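Enterobactin synthetase component F-related protein (Vibrio cholerae serotype O1, PDB 4OXI) is an adenylation domain that probably activates glycine with ATP, forming glycyl-adenosine-5'-phosphate, in a pathway that modifies lipopolysaccharide and gives resistance to antimicrobial peptides. Local coordinates at residues A101-R106 against L155-S160; L239-S244 against G421-K426; G401-F406 against F440-R445. All coordinates share one frame; numbering follows the deposited sequence.

Contact 1: A101-R106 against L155-S160; sequences AILSVR and LSRLSS
NH1 of R157 is held by a water that accepts a hydrogen bond from it at 2.9 Å and is also hydrogen-bonded to the backbone O of L103, 2.7 Å from the water oxygen, bridging the two segments. The site lies at the end of a strand of the parallel five-stranded sheet of the adenylation domain, where the chain leaves strand 99-102 and meets helix 155-164. The water sits at the edge of the guanidinium, in its plane, while L103 covers one face: CD1 lies 3.4 Å above that plane, displaced toward the rim, and comes within 3.6 Å of NH1. R157 reaches across because its chain, otherwise extended, folds at chi3 (75°). Further bonds fix the rotation of the group, with NH1 also bonded to Q154 and NH2 to the carbonyls of N128 and A131. The guanidinium is thus held by several acceptors and pressed from above by a methyl group, and its charge is probably stabilised by the carbonyls. I136 of helix 133-142 touches both L103 and R157. The second methyl of L103 turns to the helix itself, where CD2 meets CB of L158 at 4.2 Å.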
ATOM      1  N   ALA A 101      14.137  -8.354   0.194  1.00 20.01           N
ATOM      2  CA  ALA A 101      13.169  -8.045  -0.849  1.00 18.46           C
ATOM      3  C   ALA A 101      12.276  -9.256  -1.077  1.00 20.87           C
ATOM      4  O   ALA A 101      12.718 -10.399  -0.981  1.00 23.51           O
ATOM      5  CB  ALA A 101      13.858  -7.650  -2.121  1.00 18.82           C
ATOM      6  N   ILE A 102      11.009  -9.009  -1.359  1.00 18.01           N
ATOM      7  CA  ILE A 102      10.064 -10.108  -1.481  1.00 21.38           C
ATOM      8  C   ILE A 102       9.479 -10.170  -2.881  1.00 19.92           C
ATOM      9  O   ILE A 102       8.707  -9.296  -3.265  1.00 20.45           O
ATOM     10  CB  ILE A 102       8.939  -9.986  -0.439  1.00 21.85           C
ATOM     11  CG1 ILE A 102       9.549  -9.883   0.970  1.00 19.47           C
ATOM     12  CG2 ILE A 102       7.988 -11.179  -0.545  1.00 18.37           C
ATOM     13  CD1 ILE A 102       8.551 -10.048   2.075  1.00 25.37           C
ATOM     14  N   LEU A 103       9.870 -11.193  -3.639  1.00 18.78           N
ATOM     15  CA  LEU A 103       9.464 -11.345  -5.037  1.00 22.50           C
ATOM     16  C   LEU A 103       8.163 -12.150  -5.107  1.00 23.19           C
ATOM     17  O   LEU A 103       7.321 -11.954  -5.991  1.00 23.21           O
ATOM     18  CB  LEU A 103      10.570 -12.064  -5.829  1.00 21.65           C
ATOM     19  CG  LEU A 103      10.435 -12.187  -7.355  1.00 24.18           C
ATOM     20  CD1 LEU A 103      10.586 -10.832  -8.030  1.00 19.40           C
ATOM     21  CD2 LEU A 103      11.469 -13.175  -7.903  1.00 23.80           C
ATOM     22  N   SER A 104       8.014 -13.067  -4.167  1.00 21.32           N
ATOM     23  CA  SER A 104       6.799 -13.858  -4.037  1.00 20.30           C
ATOM     24  C   SER A 104       5.593 -12.942  -3.858  1.00 25.64           C
ATOM     25  O   SER A 104       5.686 -11.926  -3.157  1.00 25.75           O
ATOM     26  CB  SER A 104       6.936 -14.770  -2.821  1.00 23.05           C
ATOM     27  OG  SER A 104       5.673 -15.312  -2.478  1.00 32.61           O
ATOM     28  N   VAL A 105       4.474 -13.285  -4.494  1.00 22.28           N
ATOM     29  CA  VAL A 105       3.228 -12.537  -4.320  1.00 24.08           C
ATOM     30  C   VAL A 105       2.018 -13.459  -4.143  1.00 23.95           C
ATOM     31  O   VAL A 105       1.961 -14.524  -4.750  1.00 22.53           O
ATOM     32  CB  VAL A 105       2.962 -11.574  -5.508  1.00 27.10           C
ATOM     33  CG1 VAL A 105       4.014 -10.474  -5.539  1.00 23.52           C
ATOM     34  CG2 VAL A 105       2.930 -12.339  -6.832  1.00 27.13           C
ATOM     35  N   ARG A 106       1.066 -13.038  -3.300  1.00 27.43           N
ATOM     36  CA  ARG A 106      -0.189 -13.770  -3.059  1.00 22.82           C
ATOM     37  C   ARG A 106       0.045 -15.239  -2.821  1.00 25.96           C
ATOM     38  O   ARG A 106      -0.677 -16.095  -3.334  1.00 23.35           O
ATOM     39  CB  ARG A 106      -1.195 -13.558  -4.200  1.00 21.23           C
ATOM     40  CG  ARG A 106      -1.713 -12.114  -4.214  1.00 26.00           C
ATOM     41  CD  ARG A 106      -2.770 -11.828  -5.264  1.00 25.99           C
ATOM     42  NE  ARG A 106      -2.903 -10.377  -5.397  1.00 26.69           N
ATOM     43  CZ  ARG A 106      -3.583  -9.599  -4.555  1.00 28.17           C
ATOM     44  NH1 ARG A 106      -4.234 -10.129  -3.517  1.00 25.50           N
ATOM     45  NH2 ARG A 106      -3.615  -8.287  -4.761  1.00 25.29           N
ATOM     46  N   LEU A 155      10.240 -18.374 -10.093  1.00 25.15           N
ATOM     47  CA  LEU A 155      11.562 -18.845 -10.505  1.00 28.94           C
ATOM     48  C   LEU A 155      11.972 -18.350 -11.893  1.00 29.13           C
ATOM     49  O   LEU A 155      13.138 -18.020 -12.126  1.00 30.78           O
ATOM     50  CB  LEU A 155      11.646 -20.365 -10.439  1.00 28.45           C
ATOM     51  CG  LEU A 155      11.533 -20.963  -9.037  1.00 29.61           C
ATOM     52  CD1 LEU A 155      11.749 -22.478  -9.077  1.00 28.45           C
ATOM     53  CD2 LEU A 155      12.497 -20.298  -8.067  1.00 25.83           C
ATOM     54  N   SER A 156      11.016 -18.277 -12.809  1.00 27.63           N
ATOM     55  CA  SER A 156      11.302 -17.759 -14.144  1.00 28.74           C
ATOM     56  C   SER A 156      11.730 -16.285 -14.124  1.00 30.43           C
ATOM     57  O   SER A 156      12.704 -15.915 -14.782  1.00 37.38           O
ATOM     58  CB  SER A 156      10.103 -17.998 -15.074  1.00 35.02           C
ATOM     59  OG  SER A 156       9.883 -16.879 -15.914  1.00 39.34           O
ATOM     60  N   ARG A 157      11.024 -15.433 -13.377  1.00 27.63           N
ATOM     61  CA  ARG A 157      11.451 -14.035 -13.262  1.00 25.47           C
ATOM     62  C   ARG A 157      12.782 -13.928 -12.533  1.00 27.66           C
ATOM     63  O   ARG A 157      13.619 -13.072 -12.849  1.00 27.23           O
ATOM     64  CB  ARG A 157      10.417 -13.197 -12.509  1.00 26.53           C
ATOM     65  CG  ARG A 157       9.161 -12.885 -13.292  1.00 27.17           C
ATOM     66  CD  ARG A 157       8.155 -12.244 -12.371  1.00 23.88           C
ATOM     67  NE  ARG A 157       8.497 -10.856 -12.069  1.00 25.08           N
ATOM     68  CZ  ARG A 157       8.167 -10.239 -10.943  1.00 24.09           C
ATOM     69  NH1 ARG A 157       7.527 -10.902  -9.979  1.00 21.29           N
ATOM     70  NH2 ARG A 157       8.476  -8.963 -10.778  1.00 21.79           N
ATOM     71  N   LEU A 158      12.968 -14.781 -11.530  1.00 25.62           N
ATOM     72  CA  LEU A 158      14.221 -14.790 -10.785  1.00 30.72           C
ATOM     73  C   LEU A 158      15.384 -15.112 -11.715  1.00 27.95           C
ATOM     74  O   LEU A 158      16.417 -14.438 -11.691  1.00 26.83           O
ATOM     75  CB  LEU A 158      14.170 -15.817  -9.655  1.00 27.97           C
ATOM     76  CG  LEU A 158      15.518 -15.974  -8.959  1.00 30.46           C
ATOM     77  CD1 LEU A 158      15.900 -14.661  -8.269  1.00 25.56           C
ATOM     78  CD2 LEU A 158      15.487 -17.135  -7.969  1.00 21.84           C
ATOM     79  N   SER A 159      15.209 -16.139 -12.545  1.00 26.20           N
ATOM     80  CA  SER A 159      16.264 -16.527 -13.487  1.00 29.91           C
ATOM     81  C   SER A 159      16.738 -15.375 -14.382  1.00 28.16           C
ATOM     82  O   SER A 159      17.944 -15.198 -14.555  1.00 29.05           O
ATOM     83  CB  SER A 159      15.836 -17.724 -14.326  1.00 33.04           C
ATOM     84  OG  SER A 159      16.842 -18.029 -15.269  1.00 44.02           O
ATOM     85  N   SER A 160      15.814 -14.576 -14.925  1.00 29.53           N
ATOM     86  CA  SER A 160      16.203 -13.397 -15.722  1.00 27.03           C
ATOM     87  C   SER A 160      17.021 -12.405 -14.891  1.00 31.56           C
ATOM     88  O   SER A 160      17.964 -11.792 -15.389  1.00 30.33           O
ATOM     89  CB  SER A 160      14.975 -12.676 -16.285  1.00 26.07           C
ATOM     90  OG  SER A 160      14.071 -13.582 -16.884  1.00 40.16           O
TER
HETATM   91  O   HOH W   1       7.042  -9.691  -7.374  1.00 21.43           O

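Contact 2: L239-S244 against G421-K426; sequences LHCYIS and GKQLVK
Apolar and sulfur contacts carry the meeting of C241 with K422 and Q423, where helix 236-249 of the adenylation domain packs on a type I beta turn, G421 to L424, that follows strand 416-419. C241 has SG anti to its own N (chi1 179°), which sends the sulfur out to the turn: SG lies 3.9 Å from CB of K422 and equally far from CG of Q423. K422 meets SG most closely through CB; its chain bends back toward the sulfur at chi3, and NZ forms a salt bridge with E390.

The amide of Q423 makes the remaining contacts, with Y242 and with the sulfur of C241. Q423, extended beyond CG, crosses the base of the Y242 side chain obliquely, its amide plane 82° from that of the ring. No hydrogen bond joins the segments; NE2 is bonded to the carbonyls of A368 and C365, which orient the amide, and OH of Y242 to H271. The Y242 side chain lies about 8 Å from the bound glycyl-adenosine-5'-phosphate, near the pocket. OE1 of Q423 rests 3.8 Å from CA of Y242, and NE2 meets the ring edge near its plane, 3.9 Å from CD1.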
ATOM      1  N   LEU A 239       4.657   2.344  12.129  1.00 22.28           N
ATOM      2  CA  LEU A 239       3.712   1.245  11.918  1.00 21.44           C
ATOM      3  C   LEU A 239       2.947   0.902  13.186  1.00 25.54           C
ATOM      4  O   LEU A 239       1.745   0.593  13.133  1.00 25.21           O
ATOM      5  CB  LEU A 239       4.462  -0.000  11.425  1.00 20.74           C
ATOM      6  CG  LEU A 239       3.722  -1.342  11.418  1.00 27.49           C
ATOM      7  CD1 LEU A 239       2.481  -1.266  10.531  1.00 23.10           C
ATOM      8  CD2 LEU A 239       4.652  -2.475  10.960  1.00 18.63           C
ATOM      9  N   HIS A 240       3.648   0.926  14.322  1.00 24.64           N
ATOM     10  CA  HIS A 240       3.037   0.574  15.615  1.00 25.91           C
ATOM     11  C   HIS A 240       1.999   1.606  15.999  1.00 25.15           C
ATOM     12  O   HIS A 240       0.942   1.265  16.519  1.00 29.52           O
ATOM     13  CB  HIS A 240       4.099   0.457  16.712  1.00 22.43           C
ATOM     14  CG  HIS A 240       4.874  -0.821  16.660  1.00 26.33           C
ATOM     15  ND1 HIS A 240       6.191  -0.914  17.053  1.00 28.28           N
ATOM     16  CD2 HIS A 240       4.516  -2.062  16.256  1.00 28.37           C
ATOM     17  CE1 HIS A 240       6.610  -2.155  16.899  1.00 23.14           C
ATOM     18  NE2 HIS A 240       5.611  -2.876  16.424  1.00 26.79           N
ATOM     19  N   CYS A 241       2.293   2.875  15.732  1.00 24.26           N
ATOM     20  CA  CYS A 241       1.296   3.909  15.974  1.00 28.23           C
ATOM     21  C   CYS A 241       0.011   3.651  15.171  1.00 29.82           C
ATOM     22  O   CYS A 241      -1.081   3.648  15.739  1.00 33.18           O
ATOM     23  CB  CYS A 241       1.854   5.305  15.684  1.00 27.33           C
ATOM     24  SG  CYS A 241       0.617   6.619  15.943  1.00 39.81           S
ATOM     25  N   TYR A 242       0.133   3.414  13.864  1.00 28.52           N
ATOM     26  CA  TYR A 242      -1.058   3.170  13.042  1.00 25.66           C
ATOM     27  C   TYR A 242      -1.872   1.990  13.513  1.00 23.26           C
ATOM     28  O   TYR A 242      -3.071   2.110  13.730  1.00 28.99           O
ATOM     29  CB  TYR A 242      -0.725   2.940  11.568  1.00 19.48           C
ATOM     30  CG  TYR A 242      -1.969   2.564  10.790  1.00 21.85           C
ATOM     31  CD1 TYR A 242      -2.892   3.535  10.422  1.00 23.32           C
ATOM     32  CD2 TYR A 242      -2.238   1.244  10.442  1.00 23.09           C
ATOM     33  CE1 TYR A 242      -4.040   3.211   9.714  1.00 25.03           C
ATOM     34  CE2 TYR A 242      -3.399   0.902   9.724  1.00 24.33           C
ATOM     35  CZ  TYR A 242      -4.290   1.893   9.365  1.00 28.04           C
ATOM     36  OH  TYR A 242      -5.438   1.578   8.663  1.00 24.40           O
ATOM     37  N   ILE A 243      -1.228   0.838  13.643  1.00 25.06           N
ATOM     38  CA  ILE A 243      -1.926  -0.368  14.074  1.00 25.27           C
ATOM     39  C   ILE A 243      -2.642  -0.178  15.419  1.00 29.63           C
ATOM     40  O   ILE A 243      -3.799  -0.590  15.573  1.00 26.68           O
ATOM     41  CB  ILE A 243      -0.971  -1.557  14.167  1.00 27.11           C
ATOM     42  CG1 ILE A 243      -0.369  -1.865  12.792  1.00 26.04           C
ATOM     43  CG2 ILE A 243      -1.711  -2.774  14.669  1.00 29.45           C
ATOM     44  CD1 ILE A 243      -1.427  -2.242  11.757  1.00 28.56           C
ATOM     45  N   SER A 244      -1.966   0.450  16.384  1.00 27.62           N
ATOM     46  CA  SER A 244      -2.596   0.683  17.693  1.00 31.53           C
ATOM     47  C   SER A 244      -3.835   1.583  17.584  1.00 28.39           C
ATOM     48  O   SER A 244      -4.811   1.358  18.287  1.00 36.23           O
ATOM     49  CB  SER A 244      -1.613   1.278  18.703  1.00 31.03           C
ATOM     50  OG  SER A 244      -1.462   2.663  18.463  1.00 35.53           O
ATOM     51  N   GLY A 421       3.279  14.070  13.081  1.00 31.21           N
ATOM     52  CA  GLY A 421       3.003  13.129  14.146  1.00 27.68           C
ATOM     53  C   GLY A 421       3.814  11.860  14.014  1.00 28.91           C
ATOM     54  O   GLY A 421       4.735  11.770  13.186  1.00 23.71           O
ATOM     55  N   LYS A 422       3.453  10.871  14.829  1.00 28.70           N
ATOM     56  CA  LYS A 422       4.201   9.622  14.925  1.00 28.38           C
ATOM     57  C   LYS A 422       4.121   8.720  13.688  1.00 26.90           C
ATOM     58  O   LYS A 422       4.973   7.852  13.516  1.00 28.25           O
ATOM     59  CB  LYS A 422       3.774   8.845  16.180  1.00 34.10           C
ATOM     60  CG  LYS A 422       4.454   9.320  17.470  1.00 41.02           C
ATOM     61  CD  LYS A 422       3.704   8.848  18.716  1.00 47.57           C
ATOM     62  CE  LYS A 422       2.384   9.594  18.865  1.00 51.43           C
ATOM     63  NZ  LYS A 422       1.378   8.852  19.689  1.00 56.52           N
ATOM     64  N   GLN A 423       3.133   8.931  12.819  1.00 25.71           N
ATOM     65  CA  GLN A 423       3.025   8.120  11.595  1.00 27.30           C
ATOM     66  C   GLN A 423       3.793   8.697  10.409  1.00 24.92           C
ATOM     67  O   GLN A 423       3.934   8.042   9.383  1.00 25.27           O
ATOM     68  CB  GLN A 423       1.556   7.920  11.198  1.00 24.58           C
ATOM     69  CG  GLN A 423       0.812   6.966  12.110  1.00 23.52           C
ATOM     70  CD  GLN A 423      -0.651   6.937  11.812  1.00 27.85           C
ATOM     71  OE1 GLN A 423      -1.470   6.927  12.721  1.00 33.82           O
ATOM     72  NE2 GLN A 423      -1.001   6.917  10.529  1.00 25.86           N
ATOM     73  N   LEU A 424       4.281   9.923  10.543  1.00 24.29           N
ATOM     74  CA  LEU A 424       4.980  10.568   9.440  1.00 23.06           C
ATOM     75  C   LEU A 424       6.390  10.006   9.300  1.00 25.95           C
ATOM     76  O   LEU A 424       7.099   9.873  10.298  1.00 24.62           O
ATOM     77  CB  LEU A 424       5.046  12.078   9.661  1.00 24.95           C
ATOM     78  CG  LEU A 424       5.667  12.840   8.486  1.00 27.28           C
ATOM     79  CD1 LEU A 424       4.820  12.641   7.262  1.00 19.54           C
ATOM     80  CD2 LEU A 424       5.838  14.330   8.793  1.00 27.96           C
ATOM     81  N   VAL A 425       6.793   9.658   8.072  1.00 24.75           N
ATOM     82  CA  VAL A 425       8.171   9.206   7.811  1.00 25.72           C
ATOM     83  C   VAL A 425       9.157  10.391   7.860  1.00 28.06           C
ATOM     84  O   VAL A 425       8.738  11.547   7.804  1.00 28.45           O
ATOM     85  CB  VAL A 425       8.295   8.518   6.425  1.00 26.09           C
ATOM     86  CG1 VAL A 425       7.364   7.293   6.328  1.00 24.99           C
ATOM     87  CG2 VAL A 425       7.973   9.497   5.324  1.00 22.48           C
ATOM     88  N   LYS A 426      10.454  10.104   7.935  1.00 28.83           N
ATOM     89  CA  LYS A 426      11.478  11.145   8.054  1.00 34.22           C
ATOM     90  C   LYS A 426      11.594  11.997   6.805  1.00 33.56           C
ATOM     91  O   LYS A 426      12.042  13.139   6.866  1.00 43.32           O
ATOM     92  CB  LYS A 426      12.856  10.524   8.306  1.00 37.99           C
ATOM     93  CG  LYS A 426      12.978   9.689   9.572  1.00 44.10           C
ATOM     94  CD  LYS A 426      12.834  10.546  10.811  1.00 50.01           C
ATOM     95  CE  LYS A 426      12.930   9.704  12.084  1.00 55.63           C
ATOM     96  NZ  LYS A 426      12.524  10.500  13.286  1.00 56.27           N
TER

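Contact 3: G401-F406 against F440-R445; sequences GELMRF and FQHEGR
L403 places CD1 squarely over the imidazole of H442, a CH-pi contact with the methyl 3.9 Å from the ring centroid and only 8° off its normal. Both side chains have CG anti to the backbone N (chi1 -170° for L403, 179° for H442), which extends them toward each other from opposite directions. CG of E443 lies against the other face of the imidazole, nearer its rim, so the ring is sandwiched. The same CD1 also meets the edge of F440, 4.2 Å from CZ. The strands carrying these residues, 403-405 and 439-442, belong to one branched antiparallel sheet but are not paired; L403 and F440 both rest on L418 of strand 416-419. H442 opens the type I' turn to R445 that joins strand 439-442 to strand 445-457 as a beta hairpin.

R405 curls at chi2 and chi3, whereas R445 keeps chi2 extended and bends at chi3. NH2 of R405 thereby comes over one face of the R445 guanidinium, 4.0 Å from NE. R445 NH2 is bonded to S420, R405 NH2 weakly to E392 O. Cohesion across this surface contact therefore comes from L403 and the rings, while the like-charged arginines probably repel.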
ATOM      1  N   GLY A 401      -1.064  31.441   2.516  1.00 54.88           N
ATOM      2  CA  GLY A 401       0.108  30.879   3.167  1.00 49.93           C
ATOM      3  C   GLY A 401       0.016  30.899   4.680  1.00 44.06           C
ATOM      4  O   GLY A 401       1.021  30.770   5.371  1.00 47.02           O
ATOM      5  N   GLU A 402      -1.192  31.056   5.206  1.00 49.18           N
ATOM      6  CA  GLU A 402      -1.394  30.984   6.648  1.00 45.16           C
ATOM      7  C   GLU A 402      -1.547  29.528   7.105  1.00 47.37           C
ATOM      8  O   GLU A 402      -2.485  28.838   6.689  1.00 45.65           O
ATOM      9  CB  GLU A 402      -2.629  31.794   7.058  1.00 48.63           C
ATOM     10  CG  GLU A 402      -2.957  31.710   8.561  1.00 55.75           C
ATOM     11  CD  GLU A 402      -4.274  32.396   8.933  1.00 61.52           C
ATOM     12  OE1 GLU A 402      -5.301  32.157   8.248  1.00 53.43           O
ATOM     13  OE2 GLU A 402      -4.276  33.174   9.917  1.00 63.99           O
ATOM     14  N   LEU A 403      -0.624  29.066   7.948  1.00 40.20           N
ATOM     15  CA  LEU A 403      -0.706  27.735   8.529  1.00 39.24           C
ATOM     16  C   LEU A 403      -1.657  27.765   9.717  1.00 45.87           C
ATOM     17  O   LEU A 403      -1.539  28.615  10.594  1.00 50.02           O
ATOM     18  CB  LEU A 403       0.673  27.245   8.970  1.00 40.71           C
ATOM     19  CG  LEU A 403       0.800  25.770   9.375  1.00 42.06           C
ATOM     20  CD1 LEU A 403       2.184  25.246   9.072  1.00 36.07           C
ATOM     21  CD2 LEU A 403       0.496  25.552  10.848  1.00 42.97           C
ATOM     22  N   MET A 404      -2.587  26.820   9.751  1.00 41.94           N
ATOM     23  CA  MET A 404      -3.611  26.786  10.782  1.00 35.71           C
ATOM     24  C   MET A 404      -3.791  25.355  11.317  1.00 36.77           C
ATOM     25  O   MET A 404      -4.140  24.444  10.551  1.00 33.01           O
ATOM     26  CB  MET A 404      -4.922  27.294  10.180  1.00 37.48           C
ATOM     27  CG  MET A 404      -6.091  27.237  11.130  1.00 44.60           C
ATOM     28  SD  MET A 404      -6.231  28.734  12.121  1.00 54.35           S
ATOM     29  CE  MET A 404      -6.802  29.883  10.880  1.00 34.16           C
ATOM     30  N   ARG A 405      -3.532  25.143  12.606  1.00 30.06           N
ATOM     31  CA  ARG A 405      -3.765  23.829  13.215  1.00 31.33           C
ATOM     32  C   ARG A 405      -5.250  23.488  13.065  1.00 33.11           C
ATOM     33  O   ARG A 405      -6.100  24.380  13.078  1.00 30.18           O
ATOM     34  CB  ARG A 405      -3.373  23.816  14.702  1.00 35.69           C
ATOM     35  CG  ARG A 405      -1.941  24.260  15.013  1.00 34.87           C
ATOM     36  CD  ARG A 405      -0.932  23.325  14.370  1.00 39.76           C
ATOM     37  NE  ARG A 405      -0.910  22.036  15.053  1.00 46.34           N
ATOM     38  CZ  ARG A 405       0.024  21.679  15.928  1.00 47.45           C
ATOM     39  NH1 ARG A 405       1.029  22.510  16.209  1.00 43.20           N
ATOM     40  NH2 ARG A 405      -0.039  20.490  16.512  1.00 46.42           N
ATOM     41  N   PHE A 406      -5.562  22.205  12.908  1.00 30.36           N
ATOM     42  CA  PHE A 406      -6.930  21.770  12.642  1.00 31.88           C
ATOM     43  C   PHE A 406      -7.903  22.155  13.764  1.00 34.30           C
ATOM     44  O   PHE A 406      -9.055  22.517  13.507  1.00 31.90           O
ATOM     45  CB  PHE A 406      -6.953  20.255  12.411  1.00 31.16           C
ATOM     46  CG  PHE A 406      -8.334  19.667  12.366  1.00 29.49           C
ATOM     47  CD1 PHE A 406      -9.058  19.671  11.190  1.00 31.37           C
ATOM     48  CD2 PHE A 406      -8.905  19.111  13.499  1.00 28.81           C
ATOM     49  CE1 PHE A 406     -10.333  19.128  11.136  1.00 32.19           C
ATOM     50  CE2 PHE A 406     -10.186  18.569  13.456  1.00 31.06           C
ATOM     51  CZ  PHE A 406     -10.896  18.577  12.271  1.00 32.79           C
ATOM     52  N   PHE A 440       8.977  19.992   5.924  1.00 32.56           N
ATOM     53  CA  PHE A 440       9.551  21.215   6.480  1.00 35.02           C
ATOM     54  C   PHE A 440       9.293  21.314   7.978  1.00 38.32           C
ATOM     55  O   PHE A 440       8.361  20.699   8.506  1.00 37.60           O
ATOM     56  CB  PHE A 440       9.007  22.449   5.766  1.00 32.29           C
ATOM     57  CG  PHE A 440       7.552  22.706   6.033  1.00 38.70           C
ATOM     58  CD1 PHE A 440       6.578  22.070   5.282  1.00 35.38           C
ATOM     59  CD2 PHE A 440       7.156  23.579   7.038  1.00 38.00           C
ATOM     60  CE1 PHE A 440       5.232  22.295   5.529  1.00 34.33           C
ATOM     61  CE2 PHE A 440       5.803  23.818   7.288  1.00 36.32           C
ATOM     62  CZ  PHE A 440       4.844  23.173   6.535  1.00 34.68           C
ATOM     63  N   GLN A 441      10.136  22.078   8.662  1.00 42.91           N
ATOM     64  CA  GLN A 441       9.997  22.275  10.101  1.00 41.64           C
ATOM     65  C   GLN A 441       9.138  23.483  10.368  1.00 41.04           C
ATOM     66  O   GLN A 441       9.140  24.435   9.595  1.00 42.15           O
ATOM     67  CB  GLN A 441      11.360  22.480  10.752  1.00 40.54           C
ATOM     68  CG  GLN A 441      12.161  21.211  10.885  1.00 46.38           C
ATOM     69  CD  GLN A 441      11.663  20.359  12.023  1.00 55.93           C
ATOM     70  OE1 GLN A 441      10.970  20.852  12.919  1.00 57.59           O
ATOM     71  NE2 GLN A 441      12.013  19.073  12.006  1.00 58.62           N
ATOM     72  N   HIS A 442       8.400  23.451  11.464  1.00 43.04           N
ATOM     73  CA  HIS A 442       7.606  24.601  11.838  1.00 42.26           C
ATOM     74  C   HIS A 442       7.303  24.538  13.319  1.00 49.47           C
ATOM     75  O   HIS A 442       6.578  23.647  13.770  1.00 49.52           O
ATOM     76  CB  HIS A 442       6.314  24.628  11.040  1.00 44.02           C
ATOM     77  CG  HIS A 442       5.423  25.781  11.377  1.00 51.24           C
ATOM     78  ND1 HIS A 442       5.551  27.018  10.784  1.00 52.42           N
ATOM     79  CD2 HIS A 442       4.388  25.884  12.246  1.00 54.61           C
ATOM     80  CE1 HIS A 442       4.631  27.833  11.271  1.00 55.99           C
ATOM     81  NE2 HIS A 442       3.913  27.170  12.160  1.00 52.69           N
ATOM     82  N   GLU A 443       7.876  25.480  14.065  1.00 48.89           N
ATOM     83  CA  GLU A 443       7.694  25.560  15.509  1.00 49.73           C
ATOM     84  C   GLU A 443       7.815  24.202  16.191  1.00 51.78           C
ATOM     85  O   GLU A 443       6.872  23.725  16.837  1.00 51.50           O
ATOM     86  CB  GLU A 443       6.356  26.226  15.847  1.00 57.15           C
ATOM     87  CG  GLU A 443       6.247  27.652  15.312  1.00 60.05           C
ATOM     88  CD  GLU A 443       4.874  28.272  15.534  1.00 67.50           C
ATOM     89  OE1 GLU A 443       4.006  27.614  16.155  1.00 66.70           O
ATOM     90  OE2 GLU A 443       4.669  29.422  15.080  1.00 67.93           O
ATOM     91  N   GLY A 444       8.969  23.566  16.009  1.00 50.83           N
ATOM     92  CA  GLY A 444       9.274  22.355  16.745  1.00 53.39           C
ATOM     93  C   GLY A 444       9.010  21.039  16.043  1.00 57.70           C
ATOM     94  O   GLY A 444       9.771  20.087  16.241  1.00 58.98           O
ATOM     95  N   ARG A 445       7.945  20.961  15.240  1.00 54.24           N
ATOM     96  CA  ARG A 445       7.596  19.683  14.606  1.00 49.15           C
ATOM     97  C   ARG A 445       7.737  19.631  13.085  1.00 41.74           C
ATOM     98  O   ARG A 445       7.700  20.655  12.385  1.00 37.89           O
ATOM     99  CB  ARG A 445       6.219  19.171  15.056  1.00 49.36           C
ATOM    100  CG  ARG A 445       5.050  20.048  14.683  1.00 44.15           C
ATOM    101  CD  ARG A 445       3.826  19.718  15.537  1.00 41.40           C
ATOM    102  NE  ARG A 445       3.142  18.493  15.123  1.00 39.37           N
ATOM    103  CZ  ARG A 445       2.851  17.482  15.942  1.00 41.96           C
ATOM    104  NH1 ARG A 445       3.188  17.543  17.219  1.00 45.85           N
ATOM    105  NH2 ARG A 445       2.226  16.405  15.485  1.00 37.93           N
TER

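In the fold
Both segments of contact 1 precede those of contact 2, while contacts 2 and 3 interleave along the chain as 239-244, 401-406, 421-426 and 440-445. Contact 1 adjoins the parallel sheet that includes strand 99-102; its centre is about 30 Å from that of contact 2 and about 44 Å from that of contact 3, across the chain's centre from the latter. Contacts 2 and 3 have centres about 19 Å apart and touch, G421 N lying 3.5 Å from R445 NH2. Strand 416-419 leads into the turn of contact 2 and pairs with strand 445-457, which begins at R445. The turn thus links the antiparallel sheet that carries the hairpin to helix 236-249, close to the glycyl-adenosine-5'-phosphate pocket.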